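Side-chain contacts in CBS domain-containing protein (Thermoplasma acidophilum DSM 1728, PDB 1PVM), which is of unknown function but joins a pair of CBS domains to a zinc-ribbon-like, metal-binding domain: residues Y92-V97 and T125-Y130; V32-E37 and Y41-K46; R108-V111 and R117-G120. One frame throughout, in Å; residues are numbered along the deposited sequence.

Interaction 1. Residues Y92-V97 and T125-Y130; sequences YDVKDV and TDLSRY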
ATOM      1  N   TYR B  92     -14.635  18.432 -10.544  1.00 12.27           N
ATOM      2  CA  TYR B  92     -14.641  17.178 -11.300  1.00 11.86           C
ATOM      3  C   TYR B  92     -15.730  16.222 -10.818  1.00 11.19           C
ATOM      4  O   TYR B  92     -16.006  16.130  -9.622  1.00 10.42           O
ATOM      5  CB  TYR B  92     -13.300  16.453 -11.140  1.00 12.33           C
ATOM      6  CG  TYR B  92     -12.262  16.739 -12.199  1.00 12.31           C
ATOM      7  CD1 TYR B  92     -12.068  18.025 -12.694  1.00 14.51           C
ATOM      8  CD2 TYR B  92     -11.438  15.720 -12.674  1.00 13.85           C
ATOM      9  CE1 TYR B  92     -11.071  18.291 -13.639  1.00 15.61           C
ATOM     10  CE2 TYR B  92     -10.443  15.973 -13.611  1.00 13.85           C
ATOM     11  CZ  TYR B  92     -10.264  17.258 -14.089  1.00 15.64           C
ATOM     12  OH  TYR B  92      -9.270  17.509 -15.009  1.00 18.32           O
ATOM     13  N   ASP B  93     -16.347  15.511 -11.753  1.00 11.33           N
ATOM     14  CA  ASP B  93     -17.338  14.510 -11.395  1.00 12.57           C
ATOM     15  C   ASP B  93     -16.488  13.300 -11.010  1.00 11.73           C
ATOM     16  O   ASP B  93     -15.342  13.188 -11.454  1.00 11.80           O
ATOM     17  CB  ASP B  93     -18.212  14.141 -12.597  1.00 11.86           C
ATOM     18  CG  ASP B  93     -19.140  12.983 -12.298  1.00 13.24           C
ATOM     19  OD1 ASP B  93     -20.045  13.158 -11.458  1.00 14.77           O
ATOM     20  OD2 ASP B  93     -18.968  11.894 -12.884  1.00 13.66           O
ATOM     21  N   VAL B  94     -17.027  12.397 -10.200  1.00 12.59           N
ATOM     22  CA  VAL B  94     -16.255  11.223  -9.800  1.00 13.16           C
ATOM     23  C   VAL B  94     -15.754  10.456 -11.021  1.00 14.29           C
ATOM     24  O   VAL B  94     -14.680   9.854 -10.981  1.00 14.04           O
ATOM     25  CB  VAL B  94     -17.070  10.258  -8.889  1.00 13.42           C
ATOM     26  CG1 VAL B  94     -17.487  10.969  -7.615  1.00 12.97           C
ATOM     27  CG2 VAL B  94     -18.280   9.706  -9.635  1.00 14.22           C
ATOM     28  N   LYS B  95     -16.517  10.488 -12.111  1.00 14.30           N
ATOM     29  CA  LYS B  95     -16.124   9.786 -13.330  1.00 16.40           C
ATOM     30  C   LYS B  95     -14.811  10.336 -13.891  1.00 14.67           C
ATOM     31  O   LYS B  95     -13.958   9.577 -14.351  1.00 13.03           O
ATOM     32  CB  LYS B  95     -17.217   9.903 -14.395  1.00 20.30           C
ATOM     33  CG  LYS B  95     -16.799   9.333 -15.742  1.00 26.56           C
ATOM     34  CD  LYS B  95     -17.740   9.740 -16.867  1.00 30.69           C
ATOM     35  CE  LYS B  95     -17.226   9.223 -18.206  1.00 33.10           C
ATOM     36  NZ  LYS B  95     -18.061   9.676 -19.356  1.00 36.85           N
ATOM     37  N   ASP B  96     -14.664  11.658 -13.851  1.00 13.35           N
ATOM     38  CA  ASP B  96     -13.463  12.334 -14.338  1.00 13.83           C
ATOM     39  C   ASP B  96     -12.270  12.021 -13.436  1.00 12.04           C
ATOM     40  O   ASP B  96     -11.141  11.887 -13.905  1.00 12.19           O
ATOM     41  CB  ASP B  96     -13.688  13.847 -14.366  1.00 18.01           C
ATOM     42  CG  ASP B  96     -14.852  14.248 -15.252  1.00 22.96           C
ATOM     43  OD1 ASP B  96     -15.326  15.398 -15.125  1.00 27.27           O
ATOM     44  OD2 ASP B  96     -15.288  13.420 -16.078  1.00 24.49           O
ATOM     45  N   VAL B  97     -12.524  11.915 -12.136  1.00 11.14           N
ATOM     46  CA  VAL B  97     -11.462  11.613 -11.188  1.00 10.42           C
ATOM     47  C   VAL B  97     -10.980  10.184 -11.415  1.00 10.29           C
ATOM     48  O   VAL B  97      -9.781   9.912 -11.398  1.00  9.73           O
ATOM     49  CB  VAL B  97     -11.954  11.770  -9.733  1.00 10.86           C
ATOM     50  CG1 VAL B  97     -10.805  11.506  -8.758  1.00  9.81           C
ATOM     51  CG2 VAL B  97     -12.493  13.173  -9.532  1.00  9.65           C
ATOM     52  N   THR B 125     -11.295   4.642  -2.044  1.00  9.06           N
ATOM     53  CA  THR B 125     -12.326   4.320  -1.062  1.00 10.93           C
ATOM     54  C   THR B 125     -13.453   5.352  -1.123  1.00 12.29           C
ATOM     55  O   THR B 125     -14.634   4.994  -1.113  1.00 11.37           O
ATOM     56  CB  THR B 125     -11.761   4.275   0.375  1.00 11.43           C
ATOM     57  OG1 THR B 125     -10.707   3.309   0.445  1.00 11.97           O
ATOM     58  CG2 THR B 125     -12.860   3.874   1.361  1.00 11.92           C
ATOM     59  N   ASP B 126     -13.085   6.632  -1.181  1.00 12.38           N
ATOM     60  CA  ASP B 126     -14.074   7.707  -1.268  1.00 13.07           C
ATOM     61  C   ASP B 126     -14.933   7.500  -2.513  1.00 12.69           C
ATOM     62  O   ASP B 126     -16.157   7.561  -2.460  1.00 14.08           O
ATOM     63  CB  ASP B 126     -13.380   9.067  -1.377  1.00 12.85           C
ATOM     64  CG  ASP B 126     -12.549   9.401  -0.161  1.00 13.54           C
ATOM     65  OD1 ASP B 126     -11.593  10.193  -0.296  1.00 14.32           O
ATOM     66  OD2 ASP B 126     -12.856   8.884   0.932  1.00 15.65           O
ATOM     67  N   LEU B 127     -14.268   7.250  -3.634  1.00 10.47           N
ATOM     68  CA  LEU B 127     -14.939   7.061  -4.909  1.00 10.50           C
ATOM     69  C   LEU B 127     -15.759   5.784  -5.028  1.00 10.21           C
ATOM     70  O   LEU B 127     -16.731   5.742  -5.782  1.00 10.90           O
ATOM     71  CB  LEU B 127     -13.906   7.084  -6.037  1.00 11.08           C
ATOM     72  CG  LEU B 127     -13.065   8.349  -6.196  1.00  9.26           C
ATOM     73  CD1 LEU B 127     -11.884   8.035  -7.092  1.00 11.28           C
ATOM     74  CD2 LEU B 127     -13.904   9.482  -6.772  1.00 11.07           C
ATOM     75  N   SER B 128     -15.373   4.746  -4.292  1.00 10.87           N
ATOM     76  CA  SER B 128     -16.062   3.460  -4.371  1.00 10.54           C
ATOM     77  C   SER B 128     -17.559   3.512  -4.088  1.00 11.26           C
ATOM     78  O   SER B 128     -18.293   2.614  -4.493  1.00 12.31           O
ATOM     79  CB  SER B 128     -15.411   2.441  -3.426  1.00 10.34           C
ATOM     80  OG  SER B 128     -15.726   2.704  -2.068  1.00 10.66           O
ATOM     81  N   ARG B 129     -18.010   4.548  -3.387  1.00 11.97           N
ATOM     82  CA  ARG B 129     -19.430   4.672  -3.065  1.00 12.84           C
ATOM     83  C   ARG B 129     -20.254   5.174  -4.246  1.00 14.62           C
ATOM     84  O   ARG B 129     -21.487   5.081  -4.234  1.00 14.84           O
ATOM     85  CB  ARG B 129     -19.631   5.633  -1.891  1.00 13.95           C
ATOM     86  CG  ARG B 129     -19.019   5.185  -0.579  1.00 16.20           C
ATOM     87  CD  ARG B 129     -19.652   5.930   0.582  1.00 18.29           C
ATOM     88  NE  ARG B 129     -19.122   5.497   1.870  1.00 21.73           N
ATOM     89  CZ  ARG B 129     -17.908   5.800   2.314  1.00 23.24           C
ATOM     90  NH1 ARG B 129     -17.094   6.543   1.572  1.00 25.30           N
ATOM     91  NH2 ARG B 129     -17.507   5.361   3.501  1.00 24.09           N
ATOM     92  N   TYR B 130     -19.578   5.691  -5.270  1.00 13.74           N
ATOM     93  CA  TYR B 130     -20.267   6.245  -6.431  1.00 13.90           C
ATOM     94  C   TYR B 130     -19.938   5.614  -7.778  1.00 14.00           C
ATOM     95  O   TYR B 130     -20.798   5.531  -8.651  1.00 15.43           O
ATOM     96  CB  TYR B 130     -19.996   7.749  -6.498  1.00 15.17           C
ATOM     97  CG  TYR B 130     -20.284   8.431  -5.183  1.00 16.70           C
ATOM     98  CD1 TYR B 130     -19.301   8.547  -4.205  1.00 15.52           C
ATOM     99  CD2 TYR B 130     -21.571   8.879  -4.883  1.00 18.78           C
ATOM    100  CE1 TYR B 130     -19.590   9.085  -2.954  1.00 18.99           C
ATOM    101  CE2 TYR B 130     -21.874   9.419  -3.637  1.00 20.33           C
ATOM    102  CZ  TYR B 130     -20.884   9.518  -2.678  1.00 19.72           C
ATOM    103  OH  TYR B 130     -21.190  10.037  -1.444  1.00 21.83           O
TER
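Leu-127 reaches with both of its methyls into the side chains of Val-94 and Val-97, joining the two helices of the second CBS motif, 94-104 and 124-127, against strand 118-123. The contact is wholly apolar and buried, with no hydrogen bond from one segment to the other. Val-94 and Leu-127 bury the most surface, and their side chains run antiparallel past one another. Leu-127 CD2 lies 3.9 Å from Val-94 CB and almost as near Val-94 CG1, alongside the root of the valine branch, while CD1 points to the next turn of the helix and stops 4.0 Å from Val-97 CG1. The fork is set by a CG turned away from the carbonyl carbon (chi1 -60°) with chi2 near 165°.

The other methyl of Val-94, CG2, is held between backbone N and carbonyl carbon, and from there it meets Tyr-130 CB at 4.1 Å. The two side chains stand roughly perpendicular; the ring heads off from the segment 92-97, with Val-94 CG1 oblique to it. On the sheet, Val-122 of strand 118-123 touches both Val-97 and Leu-127, and Met-9 packs on Tyr-130. The far side of 125-130 belongs to the dimer: Ser-128 OG, which donates to Thr-125 O, is also hydrogen-bonded to Thr-137 OG1 of the second subunit. At the start of helix 94-104, Asp-93 is the N-cap, its OD2 accepting from Lys-95 N at 2.9 Å, with the donor above the carboxylate plane.

Interaction 2. Residues V32-E37 and Y41-K46; sequences VKIMNE and YGLVVK
The Tyr-41 ring meets the Asn-36 amide at its edge, where Asn-36 OD1 lies near the ring plane and 4.1 Å from Tyr-41 CE1; the two planes are 61° apart. Met-35 O approaches the same CE1 obliquely, and Arg-59 of the second subunit makes a cation-pi contact with the ring. Asn-36 ND2 is likewise taken up by the dimer, bonding to Ile-62 O of the second subunit.

Met-35 has the largest share of the buried surface. Its chain runs extended beyond CG (chi2 -174°, chi3 151°), which carries CE to the Tyr-41 backbone, 3.6 Å from Tyr-41 C and close to Gly-42 N. Farther back, Met-35 CG lies 4.0 Å from Leu-43 CD1, the two side chains crossing at a slant. The other leucine methyl, CD2, meets Ile-34 CG2 at 4.1 Å. With only an alanine in place of Met-35, Leu-43 is likely to face a gap and the Tyr-41–Gly-42 peptide to lose its methyl cover.

These residues fasten helix 28-38 to strand 42-46, the second half of a beta-alpha-beta unit in the first CBS motif. Val-22 of the parallel strand 21-23 touches Ile-34 and Leu-43, while Leu-56 of the antiparallel strand 52-57 packs on Met-35.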
ATOM      1  N   VAL B  32       6.054   8.073   7.745  1.00  7.62           N
ATOM      2  CA  VAL B  32       5.285   6.850   7.929  1.00  8.09           C
ATOM      3  C   VAL B  32       4.702   6.770   9.342  1.00  9.31           C
ATOM      4  O   VAL B  32       3.633   6.192   9.534  1.00  9.76           O
ATOM      5  CB  VAL B  32       6.151   5.613   7.608  1.00  8.00           C
ATOM      6  CG1 VAL B  32       5.474   4.349   8.093  1.00  9.14           C
ATOM      7  CG2 VAL B  32       6.383   5.537   6.103  1.00  7.15           C
ATOM      8  N   LYS B  33       5.384   7.359  10.324  1.00  9.49           N
ATOM      9  CA  LYS B  33       4.869   7.358  11.694  1.00 11.71           C
ATOM     10  C   LYS B  33       3.513   8.060  11.686  1.00 11.54           C
ATOM     11  O   LYS B  33       2.569   7.636  12.355  1.00 10.99           O
ATOM     12  CB  LYS B  33       5.794   8.124  12.646  1.00 15.69           C
ATOM     13  CG  LYS B  33       7.132   7.485  12.914  1.00 21.41           C
ATOM     14  CD  LYS B  33       7.845   8.203  14.065  1.00 25.56           C
ATOM     15  CE  LYS B  33       7.989   9.697  13.797  1.00 28.97           C
ATOM     16  NZ  LYS B  33       8.643  10.432  14.919  1.00 29.83           N
ATOM     17  N   ILE B  34       3.433   9.154  10.936  1.00 10.29           N
ATOM     18  CA  ILE B  34       2.197   9.919  10.828  1.00 10.02           C
ATOM     19  C   ILE B  34       1.125   9.079  10.136  1.00 10.18           C
ATOM     20  O   ILE B  34      -0.034   9.073  10.544  1.00 11.11           O
ATOM     21  CB  ILE B  34       2.431  11.227  10.038  1.00 10.66           C
ATOM     22  CG1 ILE B  34       3.386  12.135  10.819  1.00 12.18           C
ATOM     23  CG2 ILE B  34       1.105  11.940   9.785  1.00 11.02           C
ATOM     24  CD1 ILE B  34       3.760  13.402  10.087  1.00 13.99           C
ATOM     25  N   MET B  35       1.514   8.363   9.087  1.00  9.69           N
ATOM     26  CA  MET B  35       0.564   7.522   8.370  1.00 10.16           C
ATOM     27  C   MET B  35       0.010   6.409   9.262  1.00 10.39           C
ATOM     28  O   MET B  35      -1.200   6.199   9.318  1.00 10.29           O
ATOM     29  CB  MET B  35       1.222   6.885   7.143  1.00 12.51           C
ATOM     30  CG  MET B  35       1.654   7.849   6.050  1.00 14.58           C
ATOM     31  SD  MET B  35       2.246   6.915   4.605  1.00 19.50           S
ATOM     32  CE  MET B  35       1.855   8.034   3.291  1.00 20.24           C
ATOM     33  N   ASN B  36       0.895   5.699   9.961  1.00 10.09           N
ATOM     34  CA  ASN B  36       0.466   4.599  10.824  1.00 11.62           C
ATOM     35  C   ASN B  36      -0.394   5.058  11.990  1.00 12.44           C
ATOM     36  O   ASN B  36      -1.389   4.424  12.331  1.00 14.52           O
ATOM     37  CB  ASN B  36       1.677   3.817  11.357  1.00 11.22           C
ATOM     38  CG  ASN B  36       2.379   3.012  10.270  1.00 11.93           C
ATOM     39  OD1 ASN B  36       1.770   2.655   9.263  1.00 14.05           O
ATOM     40  ND2 ASN B  36       3.657   2.710  10.479  1.00 11.12           N
ATOM     41  N   GLU B  37      -0.011   6.170  12.598  1.00 12.87           N
ATOM     42  CA  GLU B  37      -0.745   6.705  13.733  1.00 15.61           C
ATOM     43  C   GLU B  37      -2.174   7.102  13.372  1.00 16.31           C
ATOM     44  O   GLU B  37      -3.120   6.775  14.087  1.00 17.21           O
ATOM     45  CB  GLU B  37      -0.006   7.922  14.274  1.00 19.76           C
ATOM     46  CG  GLU B  37      -0.572   8.499  15.542  1.00 27.62           C
ATOM     47  CD  GLU B  37       0.139   9.777  15.919  1.00 32.52           C
ATOM     48  OE1 GLU B  37       1.373   9.831  15.733  1.00 37.43           O
ATOM     49  OE2 GLU B  37      -0.524  10.719  16.399  1.00 36.30           O
ATOM     50  N   TYR B  41      -2.989   7.008   4.610  1.00  9.11           N
ATOM     51  CA  TYR B  41      -1.923   6.589   3.710  1.00  9.05           C
ATOM     52  C   TYR B  41      -1.649   7.478   2.509  1.00  8.32           C
ATOM     53  O   TYR B  41      -1.222   7.025   1.445  1.00  8.63           O
ATOM     54  CB  TYR B  41      -2.195   5.140   3.307  1.00 10.16           C
ATOM     55  CG  TYR B  41      -2.292   4.273   4.540  1.00 10.12           C
ATOM     56  CD1 TYR B  41      -1.146   3.919   5.252  1.00 12.15           C
ATOM     57  CD2 TYR B  41      -3.532   3.898   5.058  1.00 12.21           C
ATOM     58  CE1 TYR B  41      -1.228   3.220   6.454  1.00 13.20           C
ATOM     59  CE2 TYR B  41      -3.627   3.196   6.261  1.00 11.98           C
ATOM     60  CZ  TYR B  41      -2.472   2.865   6.949  1.00 12.96           C
ATOM     61  OH  TYR B  41      -2.556   2.184   8.140  1.00 17.31           O
ATOM     62  N   GLY B  42      -1.866   8.767   2.721  1.00  8.13           N
ATOM     63  CA  GLY B  42      -1.623   9.753   1.692  1.00  7.81           C
ATOM     64  C   GLY B  42      -1.391  11.079   2.379  1.00  7.73           C
ATOM     65  O   GLY B  42      -2.263  11.560   3.097  1.00  9.36           O
ATOM     66  N   LEU B  43      -0.215  11.667   2.180  1.00  7.15           N
ATOM     67  CA  LEU B  43       0.102  12.952   2.799  1.00  7.46           C
ATOM     68  C   LEU B  43       0.491  13.960   1.731  1.00  7.74           C
ATOM     69  O   LEU B  43       1.159  13.615   0.750  1.00  7.76           O
ATOM     70  CB  LEU B  43       1.276  12.816   3.779  1.00  7.95           C
ATOM     71  CG  LEU B  43       1.226  11.750   4.887  1.00  8.84           C
ATOM     72  CD1 LEU B  43       2.556  11.732   5.637  1.00  9.09           C
ATOM     73  CD2 LEU B  43       0.079  12.032   5.840  1.00 10.70           C
ATOM     74  N   VAL B  44       0.063  15.203   1.913  1.00  6.91           N
ATOM     75  CA  VAL B  44       0.426  16.258   0.977  1.00  7.26           C
ATOM     76  C   VAL B  44       1.795  16.745   1.440  1.00  7.24           C
ATOM     77  O   VAL B  44       2.044  16.872   2.643  1.00  7.64           O
ATOM     78  CB  VAL B  44      -0.591  17.426   1.016  1.00  7.79           C
ATOM     79  CG1 VAL B  44      -0.090  18.597   0.167  1.00  8.39           C
ATOM     80  CG2 VAL B  44      -1.943  16.944   0.513  1.00  8.75           C
ATOM     81  N   VAL B  45       2.690  16.992   0.490  1.00  7.09           N
ATOM     82  CA  VAL B  45       4.031  17.454   0.830  1.00  7.14           C
ATOM     83  C   VAL B  45       4.267  18.887   0.359  1.00  8.09           C
ATOM     84  O   VAL B  45       3.966  19.229  -0.785  1.00  8.67           O
ATOM     85  CB  VAL B  45       5.111  16.554   0.201  1.00  6.53           C
ATOM     86  CG1 VAL B  45       6.472  16.935   0.755  1.00  7.53           C
ATOM     87  CG2 VAL B  45       4.801  15.089   0.472  1.00  5.62           C
ATOM     88  N   LYS B  46       4.806  19.717   1.250  1.00  8.84           N
ATOM     89  CA  LYS B  46       5.100  21.111   0.934  1.00 10.67           C
ATOM     90  C   LYS B  46       6.591  21.380   1.052  1.00 10.69           C
ATOM     91  O   LYS B  46       7.277  20.726   1.841  1.00 10.10           O
ATOM     92  CB  LYS B  46       4.377  22.046   1.904  1.00 13.19           C
ATOM     93  CG  LYS B  46       2.892  22.218   1.662  1.00 17.67           C
ATOM     94  CD  LYS B  46       2.323  23.237   2.643  1.00 21.56           C
ATOM     95  CE  LYS B  46       0.857  23.528   2.376  1.00 21.55           C
ATOM     96  NZ  LYS B  46       0.651  24.171   1.054  1.00 20.43           N
TER

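Interaction 3. Residues R108-V111 and R117-G120; sequences RCAV and RVVG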
ATOM      1  N   ARG B 108      -5.171   7.479  -5.370  1.00  7.30           N
ATOM      2  CA  ARG B 108      -5.529   8.712  -4.665  1.00  7.38           C
ATOM      3  C   ARG B 108      -4.799   9.903  -5.275  1.00  6.50           C
ATOM      4  O   ARG B 108      -3.779   9.741  -5.938  1.00  7.53           O
ATOM      5  CB  ARG B 108      -5.194   8.618  -3.175  1.00  7.43           C
ATOM      6  CG  ARG B 108      -3.718   8.726  -2.811  1.00  7.49           C
ATOM      7  CD  ARG B 108      -3.556   8.466  -1.313  1.00 10.30           C
ATOM      8  NE  ARG B 108      -3.996   7.111  -0.977  1.00 10.43           N
ATOM      9  CZ  ARG B 108      -4.515   6.739   0.189  1.00  8.34           C
ATOM     10  NH1 ARG B 108      -4.680   7.613   1.175  1.00  9.93           N
ATOM     11  NH2 ARG B 108      -4.875   5.477   0.365  1.00 11.04           N
ATOM     12  N   CYS B 109      -5.334  11.100  -5.058  1.00  6.75           N
ATOM     13  CA  CYS B 109      -4.714  12.313  -5.566  1.00  6.21           C
ATOM     14  C   CYS B 109      -5.267  13.498  -4.797  1.00  6.43           C
ATOM     15  O   CYS B 109      -6.246  13.368  -4.065  1.00  7.18           O
ATOM     16  CB  CYS B 109      -4.993  12.491  -7.066  1.00  5.77           C
ATOM     17  SG  CYS B 109      -6.717  12.845  -7.496  1.00  9.73           S
ATOM     18  N   ALA B 110      -4.632  14.653  -4.958  1.00  7.92           N
ATOM     19  CA  ALA B 110      -5.080  15.853  -4.273  1.00  7.75           C
ATOM     20  C   ALA B 110      -6.202  16.486  -5.077  1.00  8.25           C
ATOM     21  O   ALA B 110      -6.387  16.180  -6.255  1.00  8.32           O
ATOM     22  CB  ALA B 110      -3.922  16.837  -4.128  1.00  8.80           C
ATOM     23  N   VAL B 111      -6.962  17.353  -4.421  1.00  8.05           N
ATOM     24  CA  VAL B 111      -8.048  18.072  -5.071  1.00  7.51           C
ATOM     25  C   VAL B 111      -7.698  19.542  -4.886  1.00  8.01           C
ATOM     26  O   VAL B 111      -7.380  19.968  -3.773  1.00  7.94           O
ATOM     27  CB  VAL B 111      -9.404  17.787  -4.395  1.00  7.71           C
ATOM     28  CG1 VAL B 111     -10.506  18.596  -5.077  1.00  8.03           C
ATOM     29  CG2 VAL B 111      -9.713  16.291  -4.452  1.00  6.91           C
ATOM     30  N   ARG B 117      -5.349  26.143  -4.857  1.00 14.81           N
ATOM     31  CA  ARG B 117      -5.020  25.689  -3.513  1.00 12.68           C
ATOM     32  C   ARG B 117      -5.466  24.245  -3.306  1.00 11.75           C
ATOM     33  O   ARG B 117      -6.516  23.842  -3.804  1.00 10.41           O
ATOM     34  CB  ARG B 117      -5.712  26.583  -2.487  1.00 14.28           C
ATOM     35  CG  ARG B 117      -5.473  28.063  -2.722  1.00 16.06           C
ATOM     36  CD  ARG B 117      -6.217  28.916  -1.709  1.00 18.30           C
ATOM     37  NE  ARG B 117      -7.665  28.717  -1.754  1.00 16.64           N
ATOM     38  CZ  ARG B 117      -8.524  29.342  -0.954  1.00 14.46           C
ATOM     39  NH1 ARG B 117      -8.080  30.204  -0.052  1.00 15.84           N
ATOM     40  NH2 ARG B 117      -9.823  29.097  -1.045  1.00 15.39           N
ATOM     41  N   VAL B 118      -4.667  23.464  -2.584  1.00 11.15           N
ATOM     42  CA  VAL B 118      -5.038  22.080  -2.313  1.00  9.77           C
ATOM     43  C   VAL B 118      -6.100  22.123  -1.218  1.00 10.62           C
ATOM     44  O   VAL B 118      -5.855  22.644  -0.125  1.00 10.69           O
ATOM     45  CB  VAL B 118      -3.828  21.249  -1.828  1.00 10.29           C
ATOM     46  CG1 VAL B 118      -4.292  19.871  -1.373  1.00 12.19           C
ATOM     47  CG2 VAL B 118      -2.812  21.109  -2.950  1.00  8.96           C
ATOM     48  N   VAL B 119      -7.282  21.588  -1.517  1.00  9.95           N
ATOM     49  CA  VAL B 119      -8.375  21.599  -0.554  1.00  9.45           C
ATOM     50  C   VAL B 119      -8.715  20.235   0.035  1.00  9.22           C
ATOM     51  O   VAL B 119      -9.527  20.129   0.952  1.00 11.01           O
ATOM     52  CB  VAL B 119      -9.646  22.224  -1.171  1.00  9.31           C
ATOM     53  CG1 VAL B 119      -9.396  23.701  -1.454  1.00  9.89           C
ATOM     54  CG2 VAL B 119     -10.035  21.486  -2.456  1.00  8.54           C
ATOM     55  N   GLY B 120      -8.091  19.187  -0.485  1.00 10.22           N
ATOM     56  CA  GLY B 120      -8.360  17.867   0.051  1.00  9.12           C
ATOM     57  C   GLY B 120      -7.659  16.769  -0.706  1.00  8.34           C
ATOM     58  O   GLY B 120      -6.869  17.023  -1.610  1.00  8.73           O
TER
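Val-111 O takes the N-H of Val-119 at 2.8 Å, and Val-111 N gives its own to Gly-120 O, also at 2.8 Å. Since Val-119 and Gly-120 both face the one residue Val-111, this is a classic beta bulge, set in the hairpin of strands 108-112 and 118-123 of the second CBS motif. Of these two bonds the first is the straighter at the carbonyl, with a C=O...N angle of 161° against 137° for the second. Gly-120 N adds a weak third bond to Val-111 O at 3.5 Å, so that this one oxygen receives both N-H groups of the bulge. Ala-110 CA and Val-118 CA supply CA-H...O contacts, the first to Gly-120 O and the second to Val-111 O.

Side chains add apolar contacts beside these bonds. Val-111 CG1, anti to the backbone N (chi1 178°), meets Val-119 CG2 at 3.9 Å. That methyl of Val-119 also lies over the face of the Val-111 carbonyl, 3.3 Å from Val-111 O. The smaller pair, Ala-110 CB and Val-118 CG1, touches at 4.1 Å. Gly-120 brings no side chain, but Gly-120 O lies 3.8 Å from Val-111 CB and 3.9 Å from Ala-110 CB.

Farther out, strand 108-112 continues its pairing through Cys-109 with Val-122 on one side, and through Ala-110 with Pro-86 and Val-88 on the other. Met-15 lies against both Val-111 and Val-119, and Tyr-100 and Leu-101 of helix 94-104 cover Cys-109. Near the turn, Arg-117 NE forms a salt bridge with Asp-113 OD2.

Interactions 1 and 3 belong to the second CBS motif, interaction 2 to the first. The hairpin of interaction 3 is nested inside the chain loop closed by interaction 1: helix 94-104 precedes it and helix 124-127 follows it. Interactions 1 and 2 are buried and join elements mainly through apolar side chains without a hydrogen bond across, with an amide at a ring edge in interaction 2; interaction 3, only partly buried, is held chiefly by backbone bonds. The first two also reach the second subunit, which does not touch the segments of interaction 3. Interaction 3 meets interaction 2 across the motifs, where Arg-108 NH1 packs 3.3 Å from Tyr-41 C and Val-118 lies against Val-44.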